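Local structure of aminotransferase, class V family protein (Trichomonas vaginalis, 5F8V) at residues Thr188-Val193 / Val211-Lys216; Ala149-Cys154 / Pro168-Pro173. The protein probably catalyses the pyridoxal phosphate-dependent exchange of an amino group between O-phospho-L-serine and 2-oxoglutarate, the second step of serine biosynthesis from 3-phosphoglycerate. All blocks are in the same frame, centred on the assembly; numbering follows the deposited sequence.

Contact 1 of 2, residues Thr188-Val193 / Val211-Lys216; sequences TQWEKV and VVIIRK
Arg215 reaches across to the backbone carbonyls of Glu191 and Val193, while Trp190 and Ile213 make a separate apolar touch. Arg215 leaves its strand with CG anti to the backbone N (chi1 -158°). The chain then bends at chi2 and chi3, so it folds round the carbonyl of Val193 instead of running straight out. Arg215 CB lies 3.5 Å from Val193 O, and Arg215 NE donates to that oxygen over 3.0 Å. The N-H...O angle is 121°, so this is a weak, strongly bent bond. Arg215 NH2 also lies 3.4 Å from Glu191 O. Both carbonyl oxygens meet the guanidinium obliquely. Arg215 NH1 forms a salt bridge with Asp217, which gives the charged group a second partner.

Trp190 and Ile213 cross at about a right angle. Trp190 CZ3, on the six-membered ring, meets the branch methyl Ile213 CG2 at 4.2 Å. This is a light touch. The indole also packs edge-to-face with Phe69 of strand 69-75, which Arg215 touches too.

Trp190-Lys192 form a short 3-10 segment that leads into strand 193-199. That strand pairs antiparallel with strand 209-215, and Lys202, modified by pyridoxal phosphate, lies in the connection between them. The mixed sheet, with 209-215 running against both neighbours, is typical of the large domain of fold-type I pyridoxal phosphate enzymes.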
ATOM      1  N   THR A 188       3.032  27.402  -3.007  1.00 19.64           N
ATOM      2  CA  THR A 188       3.597  28.515  -2.234  1.00 19.66           C
ATOM      3  C   THR A 188       2.846  28.643  -0.903  1.00 19.71           C
ATOM      4  O   THR A 188       1.931  27.856  -0.605  1.00 19.53           O
ATOM      5  CB  THR A 188       3.490  29.848  -3.009  1.00 19.68           C
ATOM      6  OG1 THR A 188       2.110  30.130  -3.291  1.00 20.02           O
ATOM      7  CG2 THR A 188       4.274  29.778  -4.312  1.00 19.77           C
ATOM      8  N   GLN A 189       3.255  29.625  -0.100  1.00 19.52           N
ATOM      9  CA  GLN A 189       2.622  29.921   1.181  1.00 19.45           C
ATOM     10  C   GLN A 189       2.687  28.725   2.134  1.00 18.13           C
ATOM     11  O   GLN A 189       1.693  28.348   2.760  1.00 18.30           O
ATOM     12  CB  GLN A 189       1.175  30.404   0.987  1.00 20.55           C
ATOM     13  CG  GLN A 189       1.014  31.613   0.073  1.00 21.00           C
ATOM     14  CD  GLN A 189      -0.434  32.076   0.016  1.00 21.91           C
ATOM     15  OE1 GLN A 189      -1.331  31.299  -0.313  1.00 21.32           O
ATOM     16  NE2 GLN A 189      -0.675  33.339   0.359  1.00 22.88           N
ATOM     17  N   TRP A 190       3.874  28.138   2.240  1.00 17.25           N
ATOM     18  CA  TRP A 190       4.120  27.016   3.152  1.00 17.14           C
ATOM     19  C   TRP A 190       3.830  27.355   4.622  1.00 16.82           C
ATOM     20  O   TRP A 190       3.421  26.484   5.388  1.00 16.29           O
ATOM     21  CB  TRP A 190       5.557  26.487   2.994  1.00 17.30           C
ATOM     22  CG  TRP A 190       5.792  25.801   1.677  1.00 17.19           C
ATOM     23  CD1 TRP A 190       6.364  26.341   0.562  1.00 17.34           C
ATOM     24  CD2 TRP A 190       5.437  24.458   1.333  1.00 17.23           C
ATOM     25  NE1 TRP A 190       6.389  25.420  -0.451  1.00 17.20           N
ATOM     26  CE2 TRP A 190       5.833  24.253  -0.004  1.00 17.38           C
ATOM     27  CE3 TRP A 190       4.827  23.404   2.029  1.00 17.24           C
ATOM     28  CZ2 TRP A 190       5.635  23.036  -0.665  1.00 17.72           C
ATOM     29  CZ3 TRP A 190       4.634  22.193   1.378  1.00 17.28           C
ATOM     30  CH2 TRP A 190       5.036  22.018   0.043  1.00 17.56           C
ATOM     31  N   GLU A 191       4.003  28.625   5.001  1.00 16.91           N
ATOM     32  CA  GLU A 191       3.641  29.101   6.345  1.00 17.08           C
ATOM     33  C   GLU A 191       2.187  28.822   6.787  1.00 16.86           C
ATOM     34  O   GLU A 191       1.913  28.793   7.986  1.00 16.36           O
ATOM     35  CB  GLU A 191       3.958  30.606   6.509  1.00 17.31           C
ATOM     36  CG  GLU A 191       3.078  31.582   5.721  1.00 17.66           C
ATOM     37  CD  GLU A 191       3.548  31.849   4.296  1.00 17.93           C
ATOM     38  OE1 GLU A 191       4.489  31.182   3.814  1.00 18.92           O
ATOM     39  OE2 GLU A 191       2.966  32.736   3.646  1.00 18.95           O
ATOM     40  N   LYS A 192       1.275  28.645   5.829  1.00 16.60           N
ATOM     41  CA  LYS A 192      -0.139  28.321   6.112  1.00 16.93           C
ATOM     42  C   LYS A 192      -0.418  26.838   6.350  1.00 16.57           C
ATOM     43  O   LYS A 192      -1.537  26.478   6.759  1.00 16.69           O
ATOM     44  CB  LYS A 192      -1.025  28.753   4.931  1.00 17.44           C
ATOM     45  CG  LYS A 192      -0.972  30.222   4.572  1.00 18.24           C
ATOM     46  CD  LYS A 192      -1.811  30.494   3.333  1.00 19.11           C
ATOM     47  CE  LYS A 192      -1.943  31.987   3.075  1.00 19.80           C
ATOM     48  NZ  LYS A 192      -2.782  32.670   4.096  1.00 20.66           N
ATOM     49  N   VAL A 193       0.576  25.986   6.070  1.00 16.19           N
ATOM     50  CA  VAL A 193       0.382  24.550   5.887  1.00 15.26           C
ATOM     51  C   VAL A 193       0.874  23.729   7.087  1.00 14.89           C
ATOM     52  O   VAL A 193       2.056  23.788   7.457  1.00 14.75           O
ATOM     53  CB  VAL A 193       1.135  24.062   4.626  1.00 15.63           C
ATOM     54  CG1 VAL A 193       0.983  22.548   4.442  1.00 15.40           C
ATOM     55  CG2 VAL A 193       0.662  24.808   3.386  1.00 15.68           C
ATOM     56  N   VAL A 211       1.920  10.113  -0.570  1.00 13.58           N
ATOM     57  CA  VAL A 211       2.888  11.058  -0.033  1.00 13.95           C
ATOM     58  C   VAL A 211       2.205  11.850   1.071  1.00 14.40           C
ATOM     59  O   VAL A 211       1.080  12.321   0.892  1.00 13.77           O
ATOM     60  CB  VAL A 211       3.419  12.006  -1.135  1.00 14.11           C
ATOM     61  CG1 VAL A 211       4.016  13.284  -0.558  1.00 14.04           C
ATOM     62  CG2 VAL A 211       4.438  11.269  -1.991  1.00 14.12           C
ATOM     63  N   VAL A 212       2.891  11.994   2.208  1.00 15.00           N
ATOM     64  CA  VAL A 212       2.442  12.877   3.279  1.00 15.22           C
ATOM     65  C   VAL A 212       3.584  13.847   3.590  1.00 15.09           C
ATOM     66  O   VAL A 212       4.713  13.425   3.855  1.00 15.32           O
ATOM     67  CB  VAL A 212       2.016  12.100   4.546  1.00 15.70           C
ATOM     68  CG1 VAL A 212       1.240  13.006   5.489  1.00 15.75           C
ATOM     69  CG2 VAL A 212       1.166  10.887   4.186  1.00 15.68           C
ATOM     70  N   ILE A 213       3.285  15.141   3.525  1.00 15.03           N
ATOM     71  CA  ILE A 213       4.250  16.201   3.803  1.00 14.99           C
ATOM     72  C   ILE A 213       3.761  16.936   5.035  1.00 15.07           C
ATOM     73  O   ILE A 213       2.650  17.470   5.022  1.00 14.83           O
ATOM     74  CB  ILE A 213       4.379  17.164   2.604  1.00 15.14           C
ATOM     75  CG1 ILE A 213       5.002  16.423   1.413  1.00 15.16           C
ATOM     76  CG2 ILE A 213       5.208  18.395   2.979  1.00 15.05           C
ATOM     77  CD1 ILE A 213       5.041  17.215   0.120  1.00 15.51           C
ATOM     78  N   ILE A 214       4.585  16.970   6.090  1.00 15.17           N
ATOM     79  CA  ILE A 214       4.151  17.442   7.420  1.00 15.23           C
ATOM     80  C   ILE A 214       5.090  18.502   7.988  1.00 16.06           C
ATOM     81  O   ILE A 214       6.307  18.300   8.016  1.00 15.26           O
ATOM     82  CB  ILE A 214       4.082  16.281   8.444  1.00 14.73           C
ATOM     83  CG1 ILE A 214       3.274  15.104   7.879  1.00 14.47           C
ATOM     84  CG2 ILE A 214       3.494  16.770   9.776  1.00 14.57           C
ATOM     85  CD1 ILE A 214       3.376  13.821   8.675  1.00 14.00           C
ATOM     86  N   ARG A 215       4.522  19.617   8.455  1.00 17.06           N
ATOM     87  CA  ARG A 215       5.307  20.675   9.105  1.00 18.77           C
ATOM     88  C   ARG A 215       5.760  20.140  10.476  1.00 18.76           C
ATOM     89  O   ARG A 215       4.946  19.594  11.222  1.00 17.34           O
ATOM     90  CB  ARG A 215       4.460  21.947   9.270  1.00 20.13           C
ATOM     91  CG  ARG A 215       5.265  23.236   9.427  1.00 21.71           C
ATOM     92  CD  ARG A 215       4.606  24.199  10.404  1.00 23.27           C
ATOM     93  NE  ARG A 215       3.468  24.938   9.883  1.00 25.36           N
ATOM     94  CZ  ARG A 215       2.454  25.414  10.612  1.00 26.02           C
ATOM     95  NH1 ARG A 215       2.394  25.248  11.936  1.00 26.83           N
ATOM     96  NH2 ARG A 215       1.473  26.070   9.998  1.00 27.08           N
ATOM     97  N   LYS A 216       7.044  20.294  10.794  1.00 19.73           N
ATOM     98  CA  LYS A 216       7.655  19.605  11.957  1.00 20.76           C
ATOM     99  C   LYS A 216       7.030  19.876  13.336  1.00 20.58           C
ATOM    100  O   LYS A 216       6.932  18.948  14.141  1.00 20.94           O
ATOM    101  CB  LYS A 216       9.173  19.854  12.006  1.00 21.33           C
ATOM    102  CG  LYS A 216       9.930  19.042  10.978  1.00 21.61           C
ATOM    103  CD  LYS A 216      11.393  19.426  10.891  1.00 22.47           C
ATOM    104  CE  LYS A 216      12.106  18.526   9.899  1.00 23.00           C
ATOM    105  NZ  LYS A 216      13.478  19.003   9.600  1.00 23.80           N
TER

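Contact 2 of 2, residues Ala149-Cys154 / Pro168-Pro173; sequences AYFYYC and PDVPAP
Phe151 and Tyr153 point from their strand toward the loop Pro168-Pro173, and each ring meets one loop side chain face-on. Phe151 has CG anti to its backbone N (chi1 -178°); Val170 packs against the ring that follows. The two side chains cross at about a right angle. Val170 CG1 sits over one face, displaced toward the rim, 4.1 Å from the centroid of the Phe151 ring, a CH-pi contact. The other methyl, Val170 CG2, packs at the root of the ring, 3.6 Å from Phe151 CG.

Tyr153 holds CG between the backbone N and the carbonyl carbon (chi1 86°). Its ring and Pro168 reach toward each other, tip to tip. Pro168 CG lies over one face, 4.0 Å from the centroid of the Tyr153 ring. Pro168 CD comes within 3.3 Å of Tyr153 CZ, a tight carbon-carbon contact. The Tyr153 hydroxyl is hydrogen-bonded to Asp155.

One backbone bond ties the loop to the strand. Phe151 N donates to Pro173 O over 3.0 Å, nearly straight at 169°. Beside it, Ala172 CB rests 3.8 Å from Tyr150 C.

The loop runs directly into strand 174-177, the parallel neighbour of strand 148-154, and Phe151 shares a further backbone hydrogen bond with Ile175 of that strand. Trp142 meets the Phe151 ring. Tyr152 points away from the loop and the ring of Tyr150 leads away from it; both pack against helices 78-89 and 103-115.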
ATOM      1  N   ALA A 149      -7.850  22.623  15.788  1.00 18.01           N
ATOM      2  CA  ALA A 149      -6.542  21.996  15.632  1.00 17.31           C
ATOM      3  C   ALA A 149      -5.996  22.201  14.219  1.00 17.26           C
ATOM      4  O   ALA A 149      -4.772  22.274  14.014  1.00 16.88           O
ATOM      5  CB  ALA A 149      -6.627  20.505  15.945  1.00 17.62           C
ATOM      6  N   TYR A 150      -6.912  22.267  13.256  1.00 16.69           N
ATOM      7  CA  TYR A 150      -6.567  22.480  11.864  1.00 16.06           C
ATOM      8  C   TYR A 150      -7.808  22.856  11.055  1.00 15.98           C
ATOM      9  O   TYR A 150      -8.944  22.771  11.555  1.00 15.53           O
ATOM     10  CB  TYR A 150      -5.889  21.224  11.275  1.00 16.07           C
ATOM     11  CG  TYR A 150      -6.651  19.915  11.436  1.00 15.97           C
ATOM     12  CD1 TYR A 150      -6.239  18.948  12.356  1.00 16.17           C
ATOM     13  CD2 TYR A 150      -7.757  19.619  10.632  1.00 15.91           C
ATOM     14  CE1 TYR A 150      -6.923  17.742  12.496  1.00 16.09           C
ATOM     15  CE2 TYR A 150      -8.449  18.424  10.762  1.00 16.06           C
ATOM     16  CZ  TYR A 150      -8.026  17.486  11.687  1.00 16.13           C
ATOM     17  OH  TYR A 150      -8.715  16.309  11.804  1.00 16.15           O
ATOM     18  N   PHE A 151      -7.563  23.290   9.822  1.00 15.42           N
ATOM     19  CA  PHE A 151      -8.585  23.569   8.825  1.00 14.99           C
ATOM     20  C   PHE A 151      -8.324  22.593   7.676  1.00 14.75           C
ATOM     21  O   PHE A 151      -7.326  22.722   6.966  1.00 14.79           O
ATOM     22  CB  PHE A 151      -8.479  25.015   8.340  1.00 14.79           C
ATOM     23  CG  PHE A 151      -9.526  25.405   7.335  1.00 14.69           C
ATOM     24  CD1 PHE A 151     -10.690  26.055   7.739  1.00 15.02           C
ATOM     25  CD2 PHE A 151      -9.346  25.136   5.978  1.00 14.40           C
ATOM     26  CE1 PHE A 151     -11.650  26.428   6.810  1.00 14.84           C
ATOM     27  CE2 PHE A 151     -10.300  25.496   5.050  1.00 14.41           C
ATOM     28  CZ  PHE A 151     -11.458  26.147   5.465  1.00 14.73           C
ATOM     29  N   TYR A 152      -9.204  21.609   7.522  1.00 14.18           N
ATOM     30  CA  TYR A 152      -9.047  20.572   6.503  1.00 13.80           C
ATOM     31  C   TYR A 152      -9.843  20.935   5.262  1.00 13.28           C
ATOM     32  O   TYR A 152     -10.990  21.375   5.370  1.00 13.27           O
ATOM     33  CB  TYR A 152      -9.516  19.218   7.037  1.00 13.63           C
ATOM     34  CG  TYR A 152      -9.349  18.086   6.047  1.00 13.49           C
ATOM     35  CD1 TYR A 152     -10.246  17.913   4.984  1.00 13.38           C
ATOM     36  CD2 TYR A 152      -8.289  17.186   6.163  1.00 13.55           C
ATOM     37  CE1 TYR A 152     -10.084  16.892   4.069  1.00 13.23           C
ATOM     38  CE2 TYR A 152      -8.131  16.153   5.256  1.00 13.19           C
ATOM     39  CZ  TYR A 152      -9.031  16.014   4.219  1.00 12.99           C
ATOM     40  OH  TYR A 152      -8.873  15.003   3.325  1.00 12.90           O
ATOM     41  N   TYR A 153      -9.244  20.732   4.088  1.00 12.81           N
ATOM     42  CA  TYR A 153      -9.960  20.905   2.813  1.00 12.39           C
ATOM     43  C   TYR A 153      -9.313  20.165   1.658  1.00 12.10           C
ATOM     44  O   TYR A 153      -8.157  19.766   1.735  1.00 12.00           O
ATOM     45  CB  TYR A 153     -10.112  22.386   2.457  1.00 12.48           C
ATOM     46  CG  TYR A 153      -8.948  23.022   1.721  1.00 12.37           C
ATOM     47  CD1 TYR A 153      -7.796  23.415   2.396  1.00 12.37           C
ATOM     48  CD2 TYR A 153      -9.018  23.266   0.350  1.00 12.53           C
ATOM     49  CE1 TYR A 153      -6.733  24.017   1.722  1.00 12.37           C
ATOM     50  CE2 TYR A 153      -7.971  23.872  -0.322  1.00 12.73           C
ATOM     51  CZ  TYR A 153      -6.824  24.246   0.372  1.00 12.58           C
ATOM     52  OH  TYR A 153      -5.797  24.848  -0.313  1.00 12.49           O
ATOM     53  N   CYS A 154     -10.084  20.013   0.589  1.00 11.90           N
ATOM     54  CA  CYS A 154      -9.646  19.331  -0.624  1.00 11.80           C
ATOM     55  C   CYS A 154      -9.331  20.364  -1.696  1.00 11.63           C
ATOM     56  O   CYS A 154     -10.212  21.115  -2.137  1.00 11.70           O
ATOM     57  CB  CYS A 154     -10.733  18.393  -1.121  1.00 11.93           C
ATOM     58  SG  CYS A 154     -10.202  17.387  -2.504  1.00 12.12           S
ATOM     59  N   PRO A 168      -6.780  28.871   1.125  1.00 20.94           N
ATOM     60  CA  PRO A 168      -7.614  29.730   1.966  1.00 21.54           C
ATOM     61  C   PRO A 168      -6.809  30.484   3.032  1.00 22.28           C
ATOM     62  O   PRO A 168      -5.709  30.054   3.406  1.00 21.90           O
ATOM     63  CB  PRO A 168      -8.574  28.747   2.646  1.00 21.12           C
ATOM     64  CG  PRO A 168      -8.571  27.537   1.788  1.00 21.22           C
ATOM     65  CD  PRO A 168      -7.189  27.460   1.219  1.00 20.99           C
ATOM     66  N   ASP A 169      -7.369  31.602   3.485  1.00 22.79           N
ATOM     67  CA  ASP A 169      -6.825  32.388   4.584  1.00 23.61           C
ATOM     68  C   ASP A 169      -7.652  32.110   5.842  1.00 22.17           C
ATOM     69  O   ASP A 169      -8.785  32.575   5.966  1.00 21.37           O
ATOM     70  CB  ASP A 169      -6.867  33.876   4.216  1.00 25.59           C
ATOM     71  CG  ASP A 169      -6.179  34.764   5.239  1.00 27.89           C
ATOM     72  OD1 ASP A 169      -5.296  34.274   5.984  1.00 30.59           O
ATOM     73  OD2 ASP A 169      -6.511  35.971   5.279  1.00 29.37           O
ATOM     74  N   VAL A 170      -7.090  31.316   6.751  1.00 20.79           N
ATOM     75  CA  VAL A 170      -7.742  30.979   8.013  1.00 19.97           C
ATOM     76  C   VAL A 170      -6.700  30.907   9.129  1.00 20.44           C
ATOM     77  O   VAL A 170      -5.514  30.689   8.854  1.00 19.66           O
ATOM     78  CB  VAL A 170      -8.518  29.639   7.945  1.00 19.75           C
ATOM     79  CG1 VAL A 170      -9.671  29.730   6.955  1.00 19.90           C
ATOM     80  CG2 VAL A 170      -7.599  28.473   7.614  1.00 19.53           C
ATOM     81  N   PRO A 171      -7.131  31.089  10.395  1.00 21.31           N
ATOM     82  CA  PRO A 171      -6.139  31.068  11.479  1.00 21.28           C
ATOM     83  C   PRO A 171      -5.424  29.722  11.641  1.00 21.07           C
ATOM     84  O   PRO A 171      -4.193  29.690  11.663  1.00 20.01           O
ATOM     85  CB  PRO A 171      -6.974  31.411  12.720  1.00 22.02           C
ATOM     86  CG  PRO A 171      -8.116  32.214  12.184  1.00 22.01           C
ATOM     87  CD  PRO A 171      -8.454  31.522  10.890  1.00 21.84           C
ATOM     88  N   ALA A 172      -6.185  28.626  11.706  1.00 20.78           N
ATOM     89  CA  ALA A 172      -5.596  27.308  11.959  1.00 20.79           C
ATOM     90  C   ALA A 172      -4.727  26.840  10.780  1.00 20.91           C
ATOM     91  O   ALA A 172      -4.928  27.292   9.642  1.00 20.38           O
ATOM     92  CB  ALA A 172      -6.676  26.284  12.272  1.00 20.94           C
ATOM     93  N   PRO A 173      -3.746  25.954  11.052  1.00 20.18           N
ATOM     94  CA  PRO A 173      -2.934  25.416   9.956  1.00 19.87           C
ATOM     95  C   PRO A 173      -3.748  24.546   8.995  1.00 18.62           C
ATOM     96  O   PRO A 173      -4.678  23.853   9.415  1.00 18.61           O
ATOM     97  CB  PRO A 173      -1.848  24.594  10.670  1.00 19.92           C
ATOM     98  CG  PRO A 173      -2.337  24.399  12.059  1.00 20.36           C
ATOM     99  CD  PRO A 173      -3.207  25.577  12.372  1.00 20.50           C
TER

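The centres of contacts 1 and 2 lie about 12 Å apart, and both reach the same sheet. Segments 188-193 and 168-173 lead into the starts of strands 193-199 and 174-177, which are neighbours. The contacts also touch directly. Arg215 NH2 of contact 1 packs 3.7 Å from Pro173 CB of contact 2. Lys192 CD lies 3.9 Å from Pro168 O, and Lys192 NZ forms a long, weak ion pair with Asp169 OD1 at 3.5 Å. Lys192 also shares a backbone hydrogen bond with Leu174, just past the loop of contact 2. Contact 1 lies at the start of strand 193-199, whereas Lys202, which carries the cofactor, follows its other end, so contact 1 is not part of the cofactor attachment itself.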